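Local coordinates for protein sialyltransferase 0160 (Photobacterium damselae, PDB 4R84) that probably transfers sialic acid from its CMP-activated donor to an acceptor sugar, as a GT-B glycosyltransferase with Rossmann-type domains, at residues 182-187 and 216-221; 189-192 and 196-199; 241-246 and 297-302. All coordinates share one frame; numbering follows the deposited sequence.

Contact 1: 182-187 and 216-221; sequences EMVAAI and IQPLYN
Ile187 and Leu219 meet methyl to methyl between two helices on the same face of a Rossmann-type sheet. Ile187 CG2 lies 4.0 Å from Leu219 CD1, and the two side chains cross at about a right angle. A looser touch sits beside it: Val184 CG1 is 4.3 Å from Pro218 CG. Ile187, Leu219 and Pro218 all leave their backbones heading for the other segment. No hydrogen bond links the segments, and the buried surface is small, 104 Å². The backbones stay well apart, with Val184 CA 8.8 Å from Pro218 CA. Val184 and Ile187 are one helical turn apart, which lines them up on one side of helix 181-192. They also touch Ile215, and Val184 reaches Pro214, so helix 213-219 is met along more than its last turn. That helix is kinked at Pro218, whose N has no hydrogen to give to the turn before. Beneath, Ile187 rests on Phe151, Leu120 and Val122 of the sheet. Toward the sheet the contact is apolar, while Pro218 is exposed. In Ile187 the CG2 branch stands anti to the backbone N, and this puts that methyl, rather than CD1, against Leu219 CD1.

Contact 2: 189-192 and 196-199; sequences EYAQ and RLNI
Leu197 spreads its two methyls over the last turn of helix 181-192, one against Tyr190 and the other against Ala191. The contact between the segments is wholly apolar. Leu197 CD2 takes the alanine: it is 3.8 Å from Ala191 CB and equally close to Ala191 CA, so the methyl sits against the backbone as well as the side chain. Leu197 CD1 takes the aromatic ring, 3.9 Å from Tyr190 CE2. It comes in at the ring edge, in the plane, and not over a face. The tyrosine and leucine side chains cross at about a right angle. A chi1 of -167° turns Tyr190 CG away from its own N, and this swing brings the ring edge nearer the strand than its CB bond alone would suggest. The backbones come close here, Ala191 CA 6.3 Å from Leu197 CA, consistent with the small alanine side chain. The strand's backbone is bonded to its neighbours: Leu197 with Lys224 and Lys226, Asn198 with Pro118 and Leu120. Arg196 turns away from the helix and forms salt bridges with Glu42 and Asp91. Helix 181-192 thus leads through a short turn into strand 197-204, as in the helix-to-strand half of a beta-alpha-beta unit. That strand runs parallel to strand 106-125 and to strand 225-233, with the helix packed over it.

Contact 3: 241-246 and 297-302; sequences VSLYQW and EDYLDV
Tyr299 reaches across to helix 237-246 and lays one edge of its ring against Leu243. Its CE2 is 3.9 Å from Leu243 CB, which lies in the ring plane. The hydroxyl goes further, to the next residue. Tyr299 OH stands 3.7 Å from Tyr244 CB and 3.8 Å from Tyr244 CD1. It meets the second ring at its edge, in plane, so the two tyrosines do not stack. No hydrogen bond joins the segments. With chi1 at -173° the ring of Tyr299 extends out toward the other helix, so it bridges backbones whose Leu243 CA and Tyr299 CA are 9.4 Å apart. Leu243 also packs on Leu309 of helix 307-313. Leu300 touches that same leucine. Tyr244 packs on Pro483, Gln486 and Val487 of helix 483-490. Asp298 O, just before Tyr299 in the chain, accepts from both Asp301 N and Val302 N. The side chain of Tyr244 is about 13 Å from the bound donor analogue. This is helix-to-helix packing in a GT-B enzyme, joining the helices after strands 225-233 and 290-294, two parallel neighbours in the sheet.

How the contacts relate
Contacts 1 and 2 form one continuous apolar patch. Both use helix 181-192, and contact 2 is nested within the loop closed by contact 1. Ile199 CD1 bridges them, 3.6 Å from Leu219 CD1 and 4.0 Å from Ile187 CG2. Contact 3 stands apart, with centres about 33 Å from contact 1 and 37 Å from contact 2, and follows both in the chain. Contact 1 is partly buried, with Pro218 exposed, whereas contacts 2 and 3 are buried. None has a hydrogen bond across its segments. Contact 1 is purely aliphatic, contact 2 sets leucine against a ring edge, and contact 3 adds a tyrosine hydroxyl.

Contact 1: 182-187 and 216-221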
ATOM      1  N   GLU A 182      21.272   7.208   1.274  1.00 22.75           N
ATOM      2  CA  GLU A 182      21.074   7.377   2.711  1.00 25.87           C
ATOM      3  C   GLU A 182      20.275   6.200   3.271  1.00 28.47           C
ATOM      4  O   GLU A 182      20.609   5.645   4.334  1.00 22.97           O
ATOM      5  CB  GLU A 182      20.355   8.695   3.023  1.00 29.77           C
ATOM      6  CG  GLU A 182      21.234   9.948   2.859  1.00 34.26           C
ATOM      7  CD  GLU A 182      21.321  10.469   1.427  1.00 49.12           C
ATOM      8  OE1 GLU A 182      20.781   9.836   0.487  1.00 32.74           O
ATOM      9  OE2 GLU A 182      21.965  11.524   1.241  1.00 55.72           O
ATOM     10  N   MET A 183      19.211   5.817   2.570  0.74 22.43           N
ATOM     11  CA  MET A 183      18.427   4.672   3.017  0.74 18.99           C
ATOM     12  C   MET A 183      19.224   3.371   2.937  0.74 21.15           C
ATOM     13  O   MET A 183      19.191   2.571   3.874  0.74 18.78           O
ATOM     14  CB  MET A 183      17.133   4.535   2.212  0.74 21.26           C
ATOM     15  CG  MET A 183      16.343   3.280   2.590  0.74 26.05           C
ATOM     16  SD  MET A 183      14.730   3.122   1.777  0.74 19.10           S
ATOM     17  CE  MET A 183      13.651   3.586   3.126  0.74 19.62           C
ATOM     18  N   VAL A 184      19.948   3.156   1.841  1.00 21.95           N
ATOM     19  CA  VAL A 184      20.757   1.944   1.711  1.00 18.37           C
ATOM     20  C   VAL A 184      21.764   1.818   2.871  1.00 21.60           C
ATOM     21  O   VAL A 184      21.893   0.763   3.488  1.00 22.04           O
ATOM     22  CB  VAL A 184      21.527   1.923   0.374  1.00 21.19           C
ATOM     23  CG1 VAL A 184      22.461   0.715   0.308  1.00 24.00           C
ATOM     24  CG2 VAL A 184      20.556   1.885  -0.786  1.00 23.29           C
ATOM     25  N   ALA A 185      22.442   2.917   3.188  1.00 21.69           N
ATOM     26  CA  ALA A 185      23.428   2.894   4.270  1.00 27.04           C
ATOM     27  C   ALA A 185      22.770   2.662   5.633  1.00 25.51           C
ATOM     28  O   ALA A 185      23.342   1.982   6.498  1.00 25.98           O
ATOM     29  CB  ALA A 185      24.242   4.202   4.280  1.00 28.99           C
ATOM     30  N   ALA A 186      21.591   3.246   5.838  1.00 21.74           N
ATOM     31  CA  ALA A 186      20.865   3.083   7.101  1.00 21.30           C
ATOM     32  C   ALA A 186      20.459   1.620   7.289  1.00 23.09           C
ATOM     33  O   ALA A 186      20.535   1.082   8.393  1.00 22.16           O
ATOM     34  CB  ALA A 186      19.639   3.992   7.154  1.00 24.18           C
ATOM     35  N   ILE A 187      20.040   0.970   6.213  1.00 20.65           N
ATOM     36  CA  ILE A 187      19.676  -0.454   6.297  1.00 19.20           C
ATOM     37  C   ILE A 187      20.917  -1.305   6.581  1.00 20.96           C
ATOM     38  O   ILE A 187      20.890  -2.225   7.401  1.00 20.67           O
ATOM     39  CB  ILE A 187      18.993  -0.925   5.009  1.00 16.60           C
ATOM     40  CG1 ILE A 187      17.665  -0.178   4.845  1.00 20.45           C
ATOM     41  CG2 ILE A 187      18.766  -2.447   5.050  1.00 20.77           C
ATOM     42  CD1 ILE A 187      17.043  -0.295   3.461  1.00 18.93           C
ATOM     43  N   ILE A 216      19.152  -4.895  -1.840  1.00 20.60           N
ATOM     44  CA  ILE A 216      19.388  -6.341  -1.846  1.00 21.07           C
ATOM     45  C   ILE A 216      20.833  -6.710  -2.199  1.00 24.09           C
ATOM     46  O   ILE A 216      21.417  -7.582  -1.563  1.00 27.35           O
ATOM     47  CB  ILE A 216      18.438  -7.047  -2.811  1.00 21.19           C
ATOM     48  CG1 ILE A 216      17.011  -6.970  -2.259  1.00 20.12           C
ATOM     49  CG2 ILE A 216      18.868  -8.507  -3.019  1.00 23.03           C
ATOM     50  CD1 ILE A 216      15.966  -7.552  -3.166  1.00 23.87           C
ATOM     51  N   GLN A 217      21.420  -6.036  -3.185  1.00 23.80           N
ATOM     52  CA  GLN A 217      22.771  -6.395  -3.643  1.00 23.24           C
ATOM     53  C   GLN A 217      23.855  -6.360  -2.553  1.00 26.67           C
ATOM     54  O   GLN A 217      24.588  -7.337  -2.405  1.00 32.51           O
ATOM     55  CB  GLN A 217      23.194  -5.505  -4.815  1.00 21.56           C
ATOM     56  CG  GLN A 217      22.587  -5.927  -6.137  1.00 28.25           C
ATOM     57  CD  GLN A 217      22.980  -5.011  -7.271  1.00 34.10           C
ATOM     58  OE1 GLN A 217      23.210  -3.821  -7.068  1.00 39.16           O
ATOM     59  NE2 GLN A 217      23.081  -5.564  -8.474  1.00 38.70           N
ATOM     60  N   PRO A 218      23.985  -5.250  -1.796  1.00 26.91           N
ATOM     61  CA  PRO A 218      25.064  -5.287  -0.797  1.00 30.14           C
ATOM     62  C   PRO A 218      24.809  -6.229   0.385  1.00 33.02           C
ATOM     63  O   PRO A 218      25.747  -6.550   1.114  1.00 34.92           O
ATOM     64  CB  PRO A 218      25.151  -3.829  -0.318  1.00 26.71           C
ATOM     65  CG  PRO A 218      23.817  -3.251  -0.608  1.00 31.38           C
ATOM     66  CD  PRO A 218      23.335  -3.927  -1.854  1.00 33.79           C
ATOM     67  N   LEU A 219      23.574  -6.689   0.563  1.00 26.90           N
ATOM     68  CA  LEU A 219      23.270  -7.586   1.665  1.00 26.18           C
ATOM     69  C   LEU A 219      23.261  -9.037   1.214  1.00 26.89           C
ATOM     70  O   LEU A 219      23.083  -9.940   2.030  1.00 26.30           O
ATOM     71  CB  LEU A 219      21.906  -7.249   2.270  1.00 27.12           C
ATOM     72  CG  LEU A 219      21.758  -5.885   2.940  1.00 34.33           C
ATOM     73  CD1 LEU A 219      20.292  -5.640   3.285  1.00 32.67           C
ATOM     74  CD2 LEU A 219      22.645  -5.792   4.178  1.00 33.75           C
ATOM     75  N   TYR A 220      23.426  -9.257  -0.089  1.00 27.27           N
ATOM     76  CA  TYR A 220      23.116 -10.561  -0.670  1.00 26.72           C
ATOM     77  C   TYR A 220      23.911 -11.710  -0.051  1.00 31.19           C
ATOM     78  O   TYR A 220      23.375 -12.801   0.187  1.00 32.06           O
ATOM     79  CB  TYR A 220      23.353 -10.542  -2.178  1.00 32.00           C
ATOM     80  CG  TYR A 220      22.823 -11.774  -2.860  1.00 30.45           C
ATOM     81  CD1 TYR A 220      23.599 -12.926  -2.953  1.00 35.49           C
ATOM     82  CD2 TYR A 220      21.553 -11.787  -3.424  1.00 28.60           C
ATOM     83  CE1 TYR A 220      23.118 -14.061  -3.564  1.00 30.31           C
ATOM     84  CE2 TYR A 220      21.069 -12.915  -4.052  1.00 35.45           C
ATOM     85  CZ  TYR A 220      21.859 -14.050  -4.117  1.00 39.89           C
ATOM     86  OH  TYR A 220      21.393 -15.181  -4.738  1.00 38.90           O
ATOM     87  N   ASN A 221      25.182 -11.463   0.224  1.00 31.19           N
ATOM     88  CA  ASN A 221      26.035 -12.531   0.705  1.00 31.98           C
ATOM     89  C   ASN A 221      26.108 -12.586   2.221  1.00 37.93           C
ATOM     90  O   ASN A 221      26.856 -13.389   2.789  1.00 34.94           O
ATOM     91  CB  ASN A 221      27.426 -12.369   0.113  1.00 32.72           C
ATOM     92  CG  ASN A 221      27.423 -12.512  -1.396  1.00 38.92           C
ATOM     93  OD1 ASN A 221      26.750 -13.392  -1.943  1.00 33.29           O
ATOM     94  ND2 ASN A 221      28.152 -11.638  -2.076  1.00 43.46           N
TER

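Contact 2: 189-192 and 196-199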
ATOM      1  N   GLU A 189      23.649  -0.391   8.143  1.00 21.43           N
ATOM      2  CA  GLU A 189      24.028  -0.179   9.537  1.00 23.54           C
ATOM      3  C   GLU A 189      23.101  -0.937  10.487  1.00 19.34           C
ATOM      4  O   GLU A 189      23.538  -1.523  11.483  1.00 23.64           O
ATOM      5  CB  GLU A 189      23.971   1.308   9.873  1.00 28.04           C
ATOM      6  CG  GLU A 189      24.521   1.652  11.236  1.00 47.06           C
ATOM      7  CD  GLU A 189      24.396   3.131  11.545  1.00 64.96           C
ATOM      8  OE1 GLU A 189      23.367   3.720  11.150  1.00 69.97           O
ATOM      9  OE2 GLU A 189      25.343   3.709  12.128  1.00 66.12           O
ATOM     10  N   TYR A 190      21.810  -0.915  10.172  1.00 19.60           N
ATOM     11  CA  TYR A 190      20.827  -1.583  11.009  1.00 17.73           C
ATOM     12  C   TYR A 190      21.097  -3.076  11.017  1.00 19.60           C
ATOM     13  O   TYR A 190      21.080  -3.696  12.075  1.00 20.04           O
ATOM     14  CB  TYR A 190      19.398  -1.294  10.530  1.00 17.48           C
ATOM     15  CG  TYR A 190      18.339  -1.692  11.539  1.00 16.80           C
ATOM     16  CD1 TYR A 190      17.980  -0.823  12.567  1.00 19.10           C
ATOM     17  CD2 TYR A 190      17.689  -2.931  11.459  1.00 16.41           C
ATOM     18  CE1 TYR A 190      17.026  -1.170  13.511  1.00 20.75           C
ATOM     19  CE2 TYR A 190      16.720  -3.292  12.399  1.00 16.68           C
ATOM     20  CZ  TYR A 190      16.397  -2.404  13.417  1.00 22.04           C
ATOM     21  OH  TYR A 190      15.452  -2.739  14.342  1.00 20.30           O
ATOM     22  N   ALA A 191      21.372  -3.633   9.840  1.00 17.23           N
ATOM     23  CA  ALA A 191      21.648  -5.059   9.700  1.00 16.60           C
ATOM     24  C   ALA A 191      22.902  -5.463  10.463  1.00 23.69           C
ATOM     25  O   ALA A 191      22.947  -6.504  11.105  1.00 23.98           O
ATOM     26  CB  ALA A 191      21.776  -5.434   8.230  1.00 21.46           C
ATOM     27  N   GLN A 192      23.915  -4.619  10.376  1.00 20.12           N
ATOM     28  CA  GLN A 192      25.191  -4.858  11.037  1.00 19.11           C
ATOM     29  C   GLN A 192      24.995  -4.897  12.554  1.00 19.02           C
ATOM     30  O   GLN A 192      25.711  -5.598  13.250  1.00 22.18           O
ATOM     31  CB  GLN A 192      26.175  -3.767  10.585  1.00 27.38           C
ATOM     32  CG  GLN A 192      27.592  -3.800  11.086  1.00 39.67           C
ATOM     33  CD  GLN A 192      28.354  -2.553  10.615  1.00 54.54           C
ATOM     34  OE1 GLN A 192      29.337  -2.143  11.219  1.00 62.35           O
ATOM     35  NE2 GLN A 192      27.886  -1.952   9.526  1.00 57.00           N
ATOM     36  N   ARG A 196      20.696 -11.344  13.797  1.00 18.52           N
ATOM     37  CA  ARG A 196      19.989 -11.824  12.605  1.00 20.43           C
ATOM     38  C   ARG A 196      18.979 -10.765  12.198  1.00 16.83           C
ATOM     39  O   ARG A 196      18.558  -9.983  13.040  1.00 18.73           O
ATOM     40  CB  ARG A 196      19.267 -13.156  12.879  1.00 20.02           C
ATOM     41  CG  ARG A 196      20.143 -14.367  13.070  1.00 29.54           C
ATOM     42  CD  ARG A 196      19.288 -15.627  13.134  1.00 22.74           C
ATOM     43  NE  ARG A 196      18.429 -15.684  14.319  1.00 22.83           N
ATOM     44  CZ  ARG A 196      17.167 -16.124  14.313  1.00 20.78           C
ATOM     45  NH1 ARG A 196      16.596 -16.490  13.171  1.00 21.09           N
ATOM     46  NH2 ARG A 196      16.456 -16.154  15.441  1.00 23.49           N
ATOM     47  N   LEU A 197      18.576 -10.732  10.931  1.00 17.01           N
ATOM     48  CA  LEU A 197      17.578  -9.753  10.512  1.00 17.45           C
ATOM     49  C   LEU A 197      16.697 -10.269   9.377  1.00 17.07           C
ATOM     50  O   LEU A 197      17.204 -10.825   8.408  1.00 18.29           O
ATOM     51  CB  LEU A 197      18.267  -8.447  10.080  1.00 17.44           C
ATOM     52  CG  LEU A 197      17.308  -7.337   9.616  1.00 14.28           C
ATOM     53  CD1 LEU A 197      16.484  -6.842  10.814  1.00 18.76           C
ATOM     54  CD2 LEU A 197      18.095  -6.201   8.956  1.00 18.79           C
ATOM     55  N   ASN A 198      15.382 -10.091   9.524  1.00 16.30           N
ATOM     56  CA  ASN A 198      14.443 -10.241   8.420  1.00 16.85           C
ATOM     57  C   ASN A 198      14.081  -8.867   7.880  1.00 14.35           C
ATOM     58  O   ASN A 198      13.775  -7.949   8.643  1.00 16.81           O
ATOM     59  CB  ASN A 198      13.168 -10.959   8.861  1.00 21.96           C
ATOM     60  CG  ASN A 198      13.395 -12.427   9.137  1.00 24.18           C
ATOM     61  OD1 ASN A 198      14.163 -13.093   8.442  1.00 29.17           O
ATOM     62  ND2 ASN A 198      12.745 -12.935  10.169  1.00 31.88           N
ATOM     63  N   ILE A 199      14.095  -8.732   6.562  1.00 17.54           N
ATOM     64  CA  ILE A 199      13.663  -7.486   5.949  1.00 16.78           C
ATOM     65  C   ILE A 199      12.411  -7.733   5.130  1.00 15.08           C
ATOM     66  O   ILE A 199      12.358  -8.678   4.344  1.00 16.24           O
ATOM     67  CB  ILE A 199      14.760  -6.875   5.049  1.00 17.56           C
ATOM     68  CG1 ILE A 199      16.006  -6.526   5.871  1.00 18.00           C
ATOM     69  CG2 ILE A 199      14.220  -5.651   4.295  1.00 18.88           C
ATOM     70  CD1 ILE A 199      17.195  -6.101   5.025  1.00 17.98           C
TER

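Contact 3: 241-246 and 297-302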
ATOM      1  N   VAL A 241      -1.448   0.120 -18.723  1.00 22.45           N
ATOM      2  CA  VAL A 241      -0.993   0.523 -20.043  1.00 24.35           C
ATOM      3  C   VAL A 241       0.218  -0.313 -20.453  1.00 19.71           C
ATOM      4  O   VAL A 241       0.325  -0.736 -21.605  1.00 24.61           O
ATOM      5  CB  VAL A 241      -0.642   2.025 -20.094  1.00 23.33           C
ATOM      6  CG1 VAL A 241       0.035   2.370 -21.415  1.00 28.96           C
ATOM      7  CG2 VAL A 241      -1.906   2.865 -19.927  1.00 26.33           C
ATOM      8  N   SER A 242       1.124  -0.565 -19.507  1.00 20.75           N
ATOM      9  CA  SER A 242       2.311  -1.358 -19.812  1.00 19.89           C
ATOM     10  C   SER A 242       1.942  -2.794 -20.146  1.00 19.75           C
ATOM     11  O   SER A 242       2.516  -3.392 -21.053  1.00 24.07           O
ATOM     12  CB  SER A 242       3.300  -1.345 -18.633  1.00 24.16           C
ATOM     13  OG  SER A 242       3.774  -0.029 -18.408  1.00 30.11           O
ATOM     14  N   LEU A 243       0.995  -3.348 -19.399  1.00 20.46           N
ATOM     15  CA  LEU A 243       0.500  -4.695 -19.654  1.00 17.69           C
ATOM     16  C   LEU A 243      -0.198  -4.756 -21.016  1.00 22.96           C
ATOM     17  O   LEU A 243       0.003  -5.695 -21.785  1.00 26.51           O
ATOM     18  CB  LEU A 243      -0.445  -5.142 -18.529  1.00 17.97           C
ATOM     19  CG  LEU A 243       0.262  -5.654 -17.255  1.00 21.93           C
ATOM     20  CD1 LEU A 243      -0.730  -5.772 -16.113  1.00 23.45           C
ATOM     21  CD2 LEU A 243       0.948  -6.988 -17.529  1.00 20.15           C
ATOM     22  N   TYR A 244      -1.002  -3.741 -21.309  1.00 21.83           N
ATOM     23  CA  TYR A 244      -1.682  -3.654 -22.596  1.00 22.11           C
ATOM     24  C   TYR A 244      -0.691  -3.677 -23.760  1.00 24.85           C
ATOM     25  O   TYR A 244      -0.888  -4.389 -24.748  1.00 29.99           O
ATOM     26  CB  TYR A 244      -2.518  -2.382 -22.653  1.00 19.47           C
ATOM     27  CG  TYR A 244      -3.196  -2.159 -23.978  1.00 22.93           C
ATOM     28  CD1 TYR A 244      -4.433  -2.720 -24.244  1.00 27.75           C
ATOM     29  CD2 TYR A 244      -2.594  -1.386 -24.968  1.00 24.78           C
ATOM     30  CE1 TYR A 244      -5.061  -2.524 -25.478  1.00 27.59           C
ATOM     31  CE2 TYR A 244      -3.209  -1.186 -26.183  1.00 31.85           C
ATOM     32  CZ  TYR A 244      -4.443  -1.752 -26.430  1.00 35.97           C
ATOM     33  OH  TYR A 244      -5.049  -1.540 -27.647  1.00 42.73           O
ATOM     34  N   GLN A 245       0.376  -2.893 -23.637  1.00 23.87           N
ATOM     35  CA  GLN A 245       1.353  -2.769 -24.702  1.00 22.35           C
ATOM     36  C   GLN A 245       2.195  -4.026 -24.856  1.00 26.70           C
ATOM     37  O   GLN A 245       2.807  -4.242 -25.901  1.00 29.52           O
ATOM     38  CB  GLN A 245       2.245  -1.550 -24.448  1.00 27.60           C
ATOM     39  CG  GLN A 245       1.524  -0.221 -24.647  1.00 35.91           C
ATOM     40  CD  GLN A 245       2.323   0.982 -24.162  1.00 44.77           C
ATOM     41  OE1 GLN A 245       3.151   0.877 -23.257  1.00 42.56           O
ATOM     42  NE2 GLN A 245       2.081   2.133 -24.776  1.00 53.01           N
ATOM     43  N   TRP A 246       2.190  -4.871 -23.827  1.00 23.66           N
ATOM     44  CA  TRP A 246       3.049  -6.055 -23.765  1.00 24.12           C
ATOM     45  C   TRP A 246       2.300  -7.360 -24.086  1.00 27.52           C
ATOM     46  O   TRP A 246       2.924  -8.385 -24.385  1.00 30.46           O
ATOM     47  CB  TRP A 246       3.680  -6.117 -22.360  1.00 24.03           C
ATOM     48  CG  TRP A 246       4.430  -7.354 -21.997  1.00 26.73           C
ATOM     49  CD1 TRP A 246       5.742  -7.634 -22.259  1.00 26.51           C
ATOM     50  CD2 TRP A 246       3.927  -8.454 -21.238  1.00 26.05           C
ATOM     51  NE1 TRP A 246       6.075  -8.860 -21.728  1.00 24.93           N
ATOM     52  CE2 TRP A 246       4.976  -9.381 -21.093  1.00 23.45           C
ATOM     53  CE3 TRP A 246       2.682  -8.752 -20.679  1.00 28.65           C
ATOM     54  CZ2 TRP A 246       4.816 -10.588 -20.416  1.00 24.18           C
ATOM     55  CZ3 TRP A 246       2.524  -9.935 -20.018  1.00 21.96           C
ATOM     56  CH2 TRP A 246       3.586 -10.848 -19.885  1.00 23.98           C
ATOM     57  N   GLU A 297      -7.154  -6.718 -10.364  1.00 25.36           N
ATOM     58  CA  GLU A 297      -6.617  -8.050 -10.605  1.00 22.15           C
ATOM     59  C   GLU A 297      -7.373  -8.745 -11.727  1.00 26.28           C
ATOM     60  O   GLU A 297      -6.815  -9.566 -12.449  1.00 28.77           O
ATOM     61  CB  GLU A 297      -6.658  -8.913  -9.334  1.00 26.09           C
ATOM     62  CG  GLU A 297      -5.970 -10.260  -9.537  1.00 24.50           C
ATOM     63  CD  GLU A 297      -6.235 -11.255  -8.413  1.00 36.75           C
ATOM     64  OE1 GLU A 297      -7.061 -10.958  -7.526  1.00 45.99           O
ATOM     65  OE2 GLU A 297      -5.620 -12.342  -8.425  1.00 40.58           O
ATOM     66  N   ASP A 298      -8.647  -8.400 -11.882  1.00 27.16           N
ATOM     67  CA  ASP A 298      -9.459  -9.042 -12.904  1.00 30.83           C
ATOM     68  C   ASP A 298      -9.015  -8.695 -14.327  1.00 29.56           C
ATOM     69  O   ASP A 298      -9.448  -9.351 -15.267  1.00 29.45           O
ATOM     70  CB  ASP A 298     -10.935  -8.685 -12.713  1.00 31.99           C
ATOM     71  CG  ASP A 298     -11.189  -7.193 -12.742  1.00 42.13           C
ATOM     72  OD1 ASP A 298     -10.322  -6.426 -12.279  1.00 39.42           O
ATOM     73  OD2 ASP A 298     -12.269  -6.789 -13.216  1.00 46.58           O
ATOM     74  N   TYR A 299      -8.125  -7.715 -14.489  1.00 23.58           N
ATOM     75  CA  TYR A 299      -7.583  -7.430 -15.808  1.00 19.64           C
ATOM     76  C   TYR A 299      -6.912  -8.687 -16.356  1.00 26.45           C
ATOM     77  O   TYR A 299      -6.981  -8.957 -17.550  1.00 25.98           O
ATOM     78  CB  TYR A 299      -6.596  -6.248 -15.775  1.00 17.35           C
ATOM     79  CG  TYR A 299      -6.137  -5.823 -17.147  1.00 23.68           C
ATOM     80  CD1 TYR A 299      -7.065  -5.589 -18.157  1.00 31.28           C
ATOM     81  CD2 TYR A 299      -4.794  -5.611 -17.434  1.00 22.68           C
ATOM     82  CE1 TYR A 299      -6.667  -5.195 -19.417  1.00 28.23           C
ATOM     83  CE2 TYR A 299      -4.388  -5.204 -18.689  1.00 27.22           C
ATOM     84  CZ  TYR A 299      -5.333  -5.003 -19.682  1.00 27.78           C
ATOM     85  OH  TYR A 299      -4.964  -4.614 -20.950  1.00 30.56           O
ATOM     86  N   LEU A 300      -6.306  -9.482 -15.474  1.00 22.76           N
ATOM     87  CA  LEU A 300      -5.646 -10.712 -15.892  1.00 23.11           C
ATOM     88  C   LEU A 300      -6.657 -11.776 -16.341  1.00 31.95           C
ATOM     89  O   LEU A 300      -6.281 -12.755 -16.989  1.00 35.59           O
ATOM     90  CB  LEU A 300      -4.785 -11.277 -14.758  1.00 27.06           C
ATOM     91  CG  LEU A 300      -3.674 -10.358 -14.263  1.00 27.16           C
ATOM     92  CD1 LEU A 300      -2.977 -11.011 -13.058  1.00 26.13           C
ATOM     93  CD2 LEU A 300      -2.689 -10.046 -15.370  1.00 27.11           C
ATOM     94  N   ASP A 301      -7.924 -11.587 -15.964  1.00 31.43           N
ATOM     95  CA  ASP A 301      -9.019 -12.477 -16.370  1.00 32.98           C
ATOM     96  C   ASP A 301      -9.678 -12.001 -17.659  1.00 35.56           C
ATOM     97  O   ASP A 301      -9.856 -12.779 -18.599  1.00 33.98           O
ATOM     98  CB  ASP A 301     -10.093 -12.569 -15.278  1.00 45.55           C
ATOM     99  CG  ASP A 301      -9.586 -13.207 -13.999  1.00 54.65           C
ATOM    100  OD1 ASP A 301      -8.801 -14.172 -14.084  1.00 61.03           O
ATOM    101  OD2 ASP A 301      -9.982 -12.740 -12.909  1.00 55.74           O
ATOM    102  N   VAL A 302     -10.076 -10.731 -17.685  1.00 27.98           N
ATOM    103  CA  VAL A 302     -10.880 -10.222 -18.810  1.00 27.60           C
ATOM    104  C   VAL A 302     -10.064 -10.045 -20.086  1.00 37.65           C
ATOM    105  O   VAL A 302     -10.610 -10.099 -21.186  1.00 39.87           O
ATOM    106  CB  VAL A 302     -11.576  -8.879 -18.475  1.00 31.61           C
ATOM    107  CG1 VAL A 302     -12.518  -9.054 -17.291  1.00 37.04           C
ATOM    108  CG2 VAL A 302     -10.558  -7.782 -18.199  1.00 36.75           C
TER